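Local coordinates for GDSL-like Lipase (Parabacteroides distasonis, PDB 3P94), which probably hydrolyses lipid esters such as lysophospholipids, as a serine hydrolase of the GDSL-like (SGNH) lipase family with a flavodoxin-like fold, at residues 106-111 with 148-153; 155-160 with 196-201; 68-73 with 113-118; 17-22 with 50-55. All coordinates share one frame; numbering follows the deposited sequence. Where two conformers were deposited one is given.

Contact 1: residues 106-111 with 148-153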
# COMPACT_ATOMS: atom_id res chain seq x y z
N MSE A 106 -1.67 2.82 -11.88
CA MSE A 106 -1.89 3.79 -10.78
C MSE A 106 -0.85 4.92 -10.86
O MSE A 106 -1.21 6.10 -10.75
CB MSE A 106 -1.85 3.13 -9.40
CG MSE A 106 -3.06 2.23 -9.11
SE MSE A 106 -3.02 1.62 -7.24
CE MSE A 106 -2.71 -0.26 -7.58
N ALA A 107 0.44 4.57 -11.08
CA ALA A 107 1.53 5.54 -11.19
C ALA A 107 1.29 6.50 -12.35
O ALA A 107 1.46 7.71 -12.19
CB ALA A 107 2.88 4.83 -11.35
N GLU A 108 0.86 5.97 -13.50
CA GLU A 108 0.60 6.78 -14.70
C GLU A 108 -0.61 7.69 -14.51
O GLU A 108 -0.58 8.84 -14.98
CB GLU A 108 0.45 5.88 -15.94
CG GLU A 108 1.77 5.25 -16.37
CD GLU A 108 1.78 4.49 -17.68
OE1 GLU A 108 0.70 4.23 -18.25
OE2 GLU A 108 2.89 4.16 -18.14
N LEU A 109 -1.67 7.22 -13.82
CA LEU A 109 -2.85 8.05 -13.53
C LEU A 109 -2.48 9.19 -12.58
O LEU A 109 -2.94 10.32 -12.77
CB LEU A 109 -4.00 7.21 -12.92
CG LEU A 109 -4.78 6.33 -13.89
CD1 LEU A 109 -5.76 5.46 -13.13
CD2 LEU A 109 -5.54 7.16 -14.95
N ALA A 110 -1.64 8.90 -11.56
CA ALA A 110 -1.18 9.90 -10.61
C ALA A 110 -0.33 10.96 -11.32
O ALA A 110 -0.55 12.15 -11.09
CB ALA A 110 -0.37 9.24 -9.49
N LYS A 111 0.62 10.55 -12.19
CA LYS A 111 1.48 11.50 -12.89
C LYS A 111 0.65 12.41 -13.83
O LYS A 111 0.92 13.62 -13.90
CB LYS A 111 2.60 10.77 -13.65
CG LYS A 111 3.63 11.72 -14.26
CD LYS A 111 4.66 10.98 -15.11
CE LYS A 111 5.41 11.89 -16.06
NZ LYS A 111 6.22 12.91 -15.34
N LYS A 148 10.84 -1.51 -7.55
CA LYS A 148 12.06 -0.72 -7.35
C LYS A 148 12.69 -0.27 -8.68
O LYS A 148 13.08 0.89 -8.80
CB LYS A 148 13.09 -1.49 -6.51
CG LYS A 148 14.21 -0.57 -6.01
CD LYS A 148 15.32 -1.34 -5.29
CE LYS A 148 16.31 -0.39 -4.64
NZ LYS A 148 16.97 0.52 -5.63
N GLU A 149 12.79 -1.19 -9.66
CA GLU A 149 13.36 -0.89 -10.97
C GLU A 149 12.51 0.16 -11.71
O GLU A 149 13.06 1.09 -12.29
CB GLU A 149 13.49 -2.17 -11.79
CG GLU A 149 14.82 -2.88 -11.58
CD GLU A 149 14.86 -4.38 -11.83
OE1 GLU A 149 14.02 -4.89 -12.60
OE2 GLU A 149 15.76 -5.04 -11.25
N TYR A 150 11.17 0.04 -11.63
CA TYR A 150 10.23 1.01 -12.21
C TYR A 150 10.39 2.39 -11.53
O TYR A 150 10.47 3.41 -12.23
CB TYR A 150 8.77 0.53 -12.11
CG TYR A 150 7.78 1.51 -12.70
CD1 TYR A 150 7.55 1.56 -14.07
CD2 TYR A 150 7.10 2.43 -11.90
CE1 TYR A 150 6.67 2.48 -14.63
CE2 TYR A 150 6.23 3.37 -12.45
CZ TYR A 150 6.01 3.39 -13.81
OH TYR A 150 5.15 4.33 -14.34
N ALA A 151 10.43 2.42 -10.18
CA ALA A 151 10.57 3.66 -9.41
C ALA A 151 11.88 4.38 -9.77
O ALA A 151 11.85 5.58 -10.03
CB ALA A 151 10.51 3.36 -7.92
N ASP A 152 13.01 3.63 -9.84
CA ASP A 152 14.33 4.17 -10.17
C ASP A 152 14.35 4.77 -11.58
O ASP A 152 14.84 5.89 -11.77
CB ASP A 152 15.42 3.09 -10.03
CG ASP A 152 15.73 2.65 -8.61
OD1 ASP A 152 15.07 3.15 -7.66
OD2 ASP A 152 16.61 1.77 -8.44
N LYS A 153 13.80 4.03 -12.56
CA LYS A 153 13.76 4.42 -13.97
C LYS A 153 12.84 5.63 -14.22
O LYS A 153 13.02 6.33 -15.22
CB LYS A 153 13.26 3.22 -14.80
CG LYS A 153 13.76 3.18 -16.23
CD LYS A 153 13.20 1.96 -16.94
O HOH W 1 5.18 4.30 -16.83

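Contact 2: residues 155-160 with 196-201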
# COMPACT_ATOMS: atom_id res chain seq x y z
N GLY A 155 12.09 8.13 -11.77
CA GLY A 155 12.35 9.17 -10.77
C GLY A 155 11.36 9.21 -9.62
O GLY A 155 11.06 10.29 -9.10
N LEU A 156 10.83 8.04 -9.23
CA LEU A 156 9.89 7.92 -8.13
C LEU A 156 10.62 7.43 -6.88
O LEU A 156 11.60 6.69 -6.99
CB LEU A 156 8.72 6.97 -8.48
CG LEU A 156 7.99 7.17 -9.82
CD1 LEU A 156 6.96 6.08 -10.04
CD2 LEU A 156 7.34 8.56 -9.92
N THR A 157 10.15 7.85 -5.70
CA THR A 157 10.74 7.44 -4.42
C THR A 157 10.31 5.99 -4.10
O THR A 157 9.13 5.66 -4.26
CB THR A 157 10.30 8.42 -3.31
OG1 THR A 157 10.80 9.72 -3.63
CG2 THR A 157 10.80 8.01 -1.92
N TYR A 158 11.26 5.14 -3.66
CA TYR A 158 10.98 3.76 -3.25
C TYR A 158 11.22 3.64 -1.75
O TYR A 158 12.29 4.01 -1.26
CB TYR A 158 11.83 2.76 -4.05
CG TYR A 158 11.59 1.30 -3.69
CD1 TYR A 158 10.46 0.62 -4.14
CD2 TYR A 158 12.53 0.58 -2.94
CE1 TYR A 158 10.25 -0.72 -3.83
CE2 TYR A 158 12.34 -0.76 -2.64
CZ TYR A 158 11.20 -1.41 -3.09
OH TYR A 158 11.02 -2.74 -2.80
N VAL A 159 10.21 3.18 -1.01
CA VAL A 159 10.26 3.02 0.45
C VAL A 159 10.53 1.55 0.73
O VAL A 159 9.66 0.70 0.50
CB VAL A 159 8.94 3.53 1.11
CG1 VAL A 159 8.91 3.24 2.60
CG2 VAL A 159 8.75 5.02 0.87
N ASP A 160 11.75 1.24 1.21
CA ASP A 160 12.14 -0.14 1.46
C ASP A 160 11.83 -0.60 2.90
O ASP A 160 12.74 -0.77 3.74
CB ASP A 160 13.61 -0.37 1.10
CG ASP A 160 14.02 -1.83 0.97
OD1 ASP A 160 13.15 -2.71 1.13
OD2 ASP A 160 15.20 -2.08 0.67
N LEU A 196 8.27 8.53 6.80
CA LEU A 196 8.34 9.97 7.10
C LEU A 196 9.57 10.59 6.44
O LEU A 196 9.47 11.69 5.91
CB LEU A 196 8.34 10.25 8.61
CG LEU A 196 6.99 10.15 9.35
CD1 LEU A 196 7.20 10.34 10.82
CD2 LEU A 196 5.97 11.15 8.82
N GLU A 197 10.71 9.88 6.46
CA GLU A 197 11.97 10.33 5.85
C GLU A 197 11.79 10.42 4.32
O GLU A 197 12.23 11.39 3.72
CB GLU A 197 13.10 9.37 6.23
CG GLU A 197 14.50 9.96 6.13
CD GLU A 197 15.61 9.10 6.72
OE1 GLU A 197 15.34 8.35 7.69
OE2 GLU A 197 16.76 9.21 6.23
N ALA A 198 11.12 9.42 3.71
CA ALA A 198 10.85 9.40 2.27
C ALA A 198 9.91 10.54 1.84
O ALA A 198 10.19 11.21 0.85
CB ALA A 198 10.26 8.06 1.87
N ILE A 199 8.83 10.79 2.61
CA ILE A 199 7.87 11.86 2.32
C ILE A 199 8.55 13.24 2.42
O ILE A 199 8.37 14.06 1.53
CB ILE A 199 6.60 11.76 3.23
CG1 ILE A 199 5.71 10.57 2.80
CG2 ILE A 199 5.78 13.07 3.25
CD1 ILE A 199 4.75 10.04 3.89
N HIS A 200 9.32 13.49 3.51
CA HIS A 200 9.97 14.78 3.73
C HIS A 200 11.03 15.08 2.66
O HIS A 200 11.24 16.25 2.36
CB HIS A 200 10.57 14.87 5.15
CG HIS A 200 9.55 14.76 6.25
ND1 HIS A 200 9.92 14.33 7.52
CD2 HIS A 200 8.22 14.99 6.24
CE1 HIS A 200 8.80 14.32 8.23
NE2 HIS A 200 7.75 14.70 7.50
N LYS A 201 11.65 14.05 2.05
CA LYS A 201 12.63 14.25 0.98
C LYS A 201 11.92 14.46 -0.38
O LYS A 201 12.47 15.17 -1.22
CB LYS A 201 13.67 13.10 0.94
CG LYS A 201 13.22 11.76 0.37

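Contact 3: residues 68-73 with 113-118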
# COMPACT_ATOMS: atom_id res chain seq x y z
N GLN A 68 -11.54 8.15 -7.03
CA GLN A 68 -12.31 8.71 -5.91
C GLN A 68 -11.44 8.98 -4.67
O GLN A 68 -11.55 10.04 -4.06
CB GLN A 68 -13.47 7.78 -5.52
CG GLN A 68 -14.32 8.29 -4.34
CD GLN A 68 -15.29 7.29 -3.77
OE1 GLN A 68 -16.44 7.22 -4.20
NE2 GLN A 68 -14.85 6.54 -2.76
N ASP A 69 -10.61 8.01 -4.30
CA ASP A 69 -9.83 8.10 -3.08
C ASP A 69 -8.45 8.71 -3.21
O ASP A 69 -7.81 8.93 -2.18
CB ASP A 69 -9.78 6.71 -2.44
CG ASP A 69 -11.12 6.29 -1.80
OD1 ASP A 69 -12.05 7.13 -1.76
OD2 ASP A 69 -11.22 5.14 -1.32
N VAL A 70 -7.98 9.03 -4.44
CA VAL A 70 -6.67 9.65 -4.63
C VAL A 70 -6.79 10.87 -5.54
O VAL A 70 -6.60 11.98 -5.07
CB VAL A 70 -5.55 8.68 -5.15
CG1 VAL A 70 -4.22 9.41 -5.34
CG2 VAL A 70 -5.36 7.49 -4.22
N ILE A 71 -7.09 10.67 -6.84
CA ILE A 71 -7.15 11.74 -7.85
C ILE A 71 -8.08 12.89 -7.42
O ILE A 71 -7.67 14.05 -7.44
CB ILE A 71 -7.55 11.21 -9.26
CG1 ILE A 71 -6.51 10.15 -9.77
CG2 ILE A 71 -7.73 12.38 -10.25
CD1 ILE A 71 -6.88 9.34 -10.97
N ASN A 72 -9.33 12.57 -7.02
CA ASN A 72 -10.32 13.58 -6.64
C ASN A 72 -9.95 14.35 -5.36
O ASN A 72 -10.51 15.44 -5.15
CB ASN A 72 -11.71 12.98 -6.54
CG ASN A 72 -12.28 12.57 -7.89
OD1 ASN A 72 -11.75 12.91 -8.96
ND2 ASN A 72 -13.37 11.82 -7.88
N LEU A 73 -8.98 13.85 -4.57
CA LEU A 73 -8.54 14.55 -3.36
C LEU A 73 -7.39 15.52 -3.67
O LEU A 73 -6.97 16.27 -2.80
CB LEU A 73 -8.14 13.56 -2.24
CG LEU A 73 -9.25 12.62 -1.72
CD1 LEU A 73 -8.75 11.80 -0.57
CD2 LEU A 73 -10.50 13.40 -1.27
N ASN A 113 -2.24 13.45 -13.37
CA ASN A 113 -2.99 14.34 -12.49
C ASN A 113 -2.07 15.15 -11.55
O ASN A 113 -2.55 15.78 -10.60
CB ASN A 113 -4.04 13.54 -11.72
CG ASN A 113 -5.17 13.16 -12.62
OD1 ASN A 113 -6.11 13.94 -12.81
ND2 ASN A 113 -5.07 12.01 -13.25
N HIS A 114 -0.76 15.16 -11.87
CA HIS A 114 0.32 15.91 -11.21
C HIS A 114 0.48 15.52 -9.73
O HIS A 114 0.77 16.37 -8.88
CB HIS A 114 0.14 17.43 -11.37
CG HIS A 114 -0.47 17.85 -12.67
ND1 HIS A 114 -1.77 18.33 -12.73
CD2 HIS A 114 0.02 17.77 -13.93
CE1 HIS A 114 -2.02 18.57 -14.01
NE2 HIS A 114 -0.97 18.25 -14.77
N ILE A 115 0.32 14.22 -9.44
CA ILE A 115 0.50 13.67 -8.09
C ILE A 115 1.81 12.88 -8.08
O ILE A 115 2.01 12.04 -8.95
CB ILE A 115 -0.73 12.79 -7.67
CG1 ILE A 115 -2.05 13.59 -7.72
CG2 ILE A 115 -0.52 12.18 -6.29
CD1 ILE A 115 -3.35 12.75 -7.87
N LYS A 116 2.69 13.15 -7.09
CA LYS A 116 3.96 12.43 -6.94
C LYS A 116 3.70 11.04 -6.37
O LYS A 116 2.96 10.92 -5.39
CB LYS A 116 4.94 13.21 -6.03
CG LYS A 116 5.47 14.49 -6.64
CD LYS A 116 6.53 15.11 -5.76
CE LYS A 116 7.03 16.41 -6.34
NZ LYS A 116 7.24 17.42 -5.27
N VAL A 117 4.28 10.00 -6.97
CA VAL A 117 4.07 8.63 -6.47
C VAL A 117 5.24 8.20 -5.59
O VAL A 117 6.40 8.23 -6.01
CB VAL A 117 3.83 7.60 -7.60
CG1 VAL A 117 3.72 6.18 -7.04
CG2 VAL A 117 2.59 7.95 -8.40
N ILE A 118 4.90 7.72 -4.39
CA ILE A 118 5.84 7.13 -3.46
C ILE A 118 5.46 5.65 -3.36
O ILE A 118 4.42 5.31 -2.81
CB ILE A 118 5.86 7.85 -2.09
CG1 ILE A 118 6.40 9.30 -2.24
CG2 ILE A 118 6.68 7.06 -1.07
CD1 ILE A 118 6.05 10.25 -1.09

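Contact 4: residues 17-22 with 50-55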
# COMPACT_ATOMS: atom_id res chain seq x y z
N LYS A 17 -15.84 13.83 1.30
CA LYS A 17 -16.61 15.09 1.25
C LYS A 17 -16.15 16.15 2.27
O LYS A 17 -16.48 17.32 2.10
CB LYS A 17 -18.11 14.82 1.43
CG LYS A 17 -18.71 13.84 0.41
CD LYS A 17 -20.20 14.08 0.25
CE LYS A 17 -21.04 12.84 0.24
NZ LYS A 17 -22.30 13.08 0.98
N THR A 18 -15.38 15.76 3.31
CA THR A 18 -14.92 16.73 4.31
C THR A 18 -13.39 16.85 4.33
O THR A 18 -12.85 17.62 5.14
CB THR A 18 -15.49 16.42 5.70
OG1 THR A 18 -15.21 15.07 6.06
CG2 THR A 18 -16.99 16.72 5.78
N VAL A 19 -12.69 16.16 3.41
CA VAL A 19 -11.25 16.29 3.24
C VAL A 19 -10.99 17.65 2.58
O VAL A 19 -11.67 18.00 1.62
CB VAL A 19 -10.67 15.11 2.40
CG1 VAL A 19 -9.24 15.40 1.94
CG2 VAL A 19 -10.71 13.80 3.19
N LYS A 20 -10.02 18.43 3.11
CA LYS A 20 -9.66 19.71 2.50
C LYS A 20 -8.90 19.41 1.20
O LYS A 20 -7.93 18.64 1.22
CB LYS A 20 -8.84 20.59 3.46
CG LYS A 20 -8.43 21.95 2.88
N VAL A 21 -9.39 19.95 0.08
CA VAL A 21 -8.80 19.72 -1.25
C VAL A 21 -8.29 21.07 -1.83
O VAL A 21 -9.05 22.03 -1.81
CB VAL A 21 -9.81 19.00 -2.18
CG1 VAL A 21 -9.32 18.94 -3.63
CG2 VAL A 21 -10.15 17.60 -1.66
N PRO A 22 -7.03 21.17 -2.33
CA PRO A 22 -6.00 20.11 -2.43
C PRO A 22 -5.49 19.63 -1.07
O PRO A 22 -5.42 20.41 -0.11
CB PRO A 22 -4.89 20.79 -3.25
CG PRO A 22 -5.07 22.24 -3.02
CD PRO A 22 -6.55 22.44 -2.90
N VAL A 50 -3.87 11.48 4.67
CA VAL A 50 -5.22 10.97 4.45
C VAL A 50 -5.11 9.45 4.34
O VAL A 50 -4.41 8.95 3.45
CB VAL A 50 -5.90 11.61 3.21
CG1 VAL A 50 -7.26 10.99 2.94
CG2 VAL A 50 -6.03 13.12 3.37
N ASP A 51 -5.77 8.72 5.24
CA ASP A 51 -5.74 7.26 5.28
C ASP A 51 -6.84 6.69 4.38
O ASP A 51 -8.03 6.91 4.62
CB ASP A 51 -5.89 6.78 6.75
CG ASP A 51 -6.15 5.30 6.98
OD1 ASP A 51 -5.87 4.48 6.06
OD2 ASP A 51 -6.60 4.95 8.11
N ARG A 52 -6.44 5.98 3.32
CA ARG A 52 -7.39 5.38 2.39
C ARG A 52 -7.11 3.88 2.19
O ARG A 52 -7.36 3.33 1.12
CB ARG A 52 -7.41 6.16 1.04
CG ARG A 52 -8.07 7.56 1.13
CD ARG A 52 -9.56 7.45 1.47
NE ARG A 52 -10.25 8.74 1.63
CZ ARG A 52 -10.43 9.35 2.79
NH1 ARG A 52 -9.95 8.83 3.91
NH2 ARG A 52 -11.09 10.50 2.85
N GLY A 53 -6.65 3.22 3.26
CA GLY A 53 -6.42 1.78 3.25
C GLY A 53 -7.72 1.02 3.41
O GLY A 53 -8.60 1.46 4.16
N ILE A 54 -7.90 -0.10 2.68
CA ILE A 54 -9.11 -0.94 2.80
C ILE A 54 -8.69 -2.40 2.90
O ILE A 54 -8.11 -2.94 1.95
CB ILE A 54 -10.16 -0.73 1.67
CG1 ILE A 54 -10.74 0.70 1.69
CG2 ILE A 54 -11.32 -1.75 1.84
CD1 ILE A 54 -11.80 1.01 0.61
N SER A 55 -9.03 -3.05 4.04
CA SER A 55 -8.72 -4.45 4.29
C SER A 55 -9.12 -5.37 3.13
O SER A 55 -10.20 -5.21 2.57
CB SER A 55 -9.40 -4.93 5.56
OG SER A 55 -8.85 -4.26 6.68

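Contact 1: residues 106-111 with 148-153
Y150 reaches across from helix 137-153 and sets the phenolic end of its ring beside A107 and E108 of helix 96-112. The methyl carbon of A107 touches the ring obliquely: A107 CB lies 3.8 Å from Y150 CE2 and is equally far from Y150 OH, so it meets the outer corner of the ring and not its centre. E108 passes the tyrosine at about a right angle, with E108 CG 4.0 Å from Y150 OH, and its carboxylate plane is turned 49° from the ring plane. Torsions account for the reach of the tyrosine. Y150 CG stands anti to the backbone N (chi1 -180°), which throws the whole ring outward from its helix, while the CA atoms of A107 and A151, the nearest such pair, stay 9.4 Å apart. The side chain of E108 runs extended beyond CG, and the two polar ends join through water and not directly. One water donates to E108 OE2 at 2.6 Å and lies 2.5 Å from Y150 OH, at the edge of the ring and in its plane. The glutamate end is exposed, whereas A107 is buried, so the hydroxyl sits where the apolar contact gives way to solvent. A107 and Y150 both pack on F119 of strand 116-120, and Y150 also covers L156 of the turn that follows its own helix. On another side of helix 96-112, M106 and L109 face helix 59-71, which makes that helix the middle one of three.

Contact 2: residues 155-160 with 196-201
V159 and T157 each present one methyl group to A198, whose small side chain is received by both. V159 CG2 approaches A198 CB to 3.5 Å, and T157 CG2 to 3.8 Å. Because the touching groups belong to alternate residues of strand 157-159, both CB atoms point toward the helix, whereas that of Y158 between them points away. The close fit extends to the backbones: the CA atoms of V159 and A198 are 6.7 Å apart, so strand and helix approach closely at this small residue. Both touching residues have a second methyl or a hydroxyl to place. T157 holds CG2 anti to the backbone N, which puts OG1 on the backbone-N side (chi1 -62°) and so separates its apolar and polar branches. V159 does the reverse, keeping CG1 anti to the N (chi1 174°) and CG2 beside it, turned onto the alanine. In the next shell, the threonine hydroxyl T157 OG1 is hydrogen-bonded to T202 OG1, and the latter also bonds A198 O one helical turn earlier, so a polar link flanks the methyl contact. The strand is itself fixed by backbone bonds from T157 and V159 to F119 and from V159 to S121. Further out, V159 packs on I118 and C120, and I199 on I118 and F49. Helix 185-202 therefore lies along one face of the parallel sheet, over its edge strand 157-159 and strand 116-120 and reaching F49 of strand 49-53 at the opposite edge, while on the other face Y158 packs against I147 and K148 of helix 137-153.

Contact 3: residues 68-73 with 113-118
N113 meets I71 at the start of the segment, the two side chains crossing at about a right angle. The nearest approach is N113 OD1 to I71 CG2, 3.4 Å, with N113 CG at 3.6 Å from the same methyl; N113 ND2 lies 4.0 Å from I71 CD1, so the amide bears on both ends of the branched side chain. Its nitrogen is not idle, for N113 ND2 is hydrogen-bonded to L109 O of helix 96-112, which fixes the rotation of the amide and leaves OD1 directed at the methyl. Replacing N113 by alanine would probably leave L109 O without this donor and open a gap beside I71 CG2. H114, with positive phi, is the C-prime residue of a Schellman motif that ends helix 96-112: I115 N returns to A110 O and H114 N to K111 O. That turn reverses the chain and drives I115 inward. With CG1 beside the backbone N (chi1 -58°), I115 puts CD1 against the backbone of helix 59-71, 3.9 Å from I71 CA, and 4.3 Å from V70 CG1. The isoleucine also covers P75 and V78 of strand 75-81. From K116 onward the chain becomes strand 116-120, bonded through its backbone to strand 75-81, and V117 packs on A110 and I80. The end of helix 59-71 thus meets the turn into inner strand 116-120 through aliphatic packing of I115 and the N113 amide laid against I71. A helix packed on the turn by which the next helix returns to its parallel strand belongs to the repeated beta-alpha-beta layering of the flavodoxin-like alpha/beta fold.

Contact 4: residues 17-22 with 50-55
The guanidinium of R52 has V50 CG1 over the centre of one face, 3.5 Å above its plane, and V19 coming up obliquely from the other segment, with V19 CG2 3.3 Å from R52 NH2. In its plane, R52 NH1 gives a hydrogen bond to D51 O at 2.8 Å. R52 NE is hydrogen-bonded to N16 OD1 of helix 13-16. The side chain bends at chi2 (-65°), folding the guanidinium back along its own strand, where it slides past V19 running the opposite way. The two valines meet tip to tip, V19 CG1 to V50 CG2, at 4.2 Å. A leucine in place of R52 would probably leave D51 O and N16 OD1 without their donor and V50 CG1 without its flat cover. One residue back, D51 OD1 accepts from G53 N at 3.2 Å in an Asx turn. Further along, S55 touches S31, the probable nucleophile of a Ser-His-Asp triad. The contact thus ties the loop between helix 13-16 and strand 23-29 to edge strand 49-53, while R52 reaches D69 of helix 59-71 and V50 packs on V26 of the neighbouring strand.

Contacts 1, 3 and 4 share one face of the parallel sheet, and contact 2 lies on the other. Contacts 2 and 3 are buried; the first meets through methyl groups alone, the second adds an asparagine amide to its aliphatic carbons. Contacts 1 and 4 are only partly buried and bring in polar groups, a water bridge in one and a guanidinium in the other. Helix 96-112 supplies contact 1 and ends just before the second segment of contact 3. Likewise helix 137-153 leads into contact 2, with A151 O probably bonded to L156 N. Contacts 3 and 4 meet where L73 packs on V19 and V50, while contacts 1 and 4 do not touch.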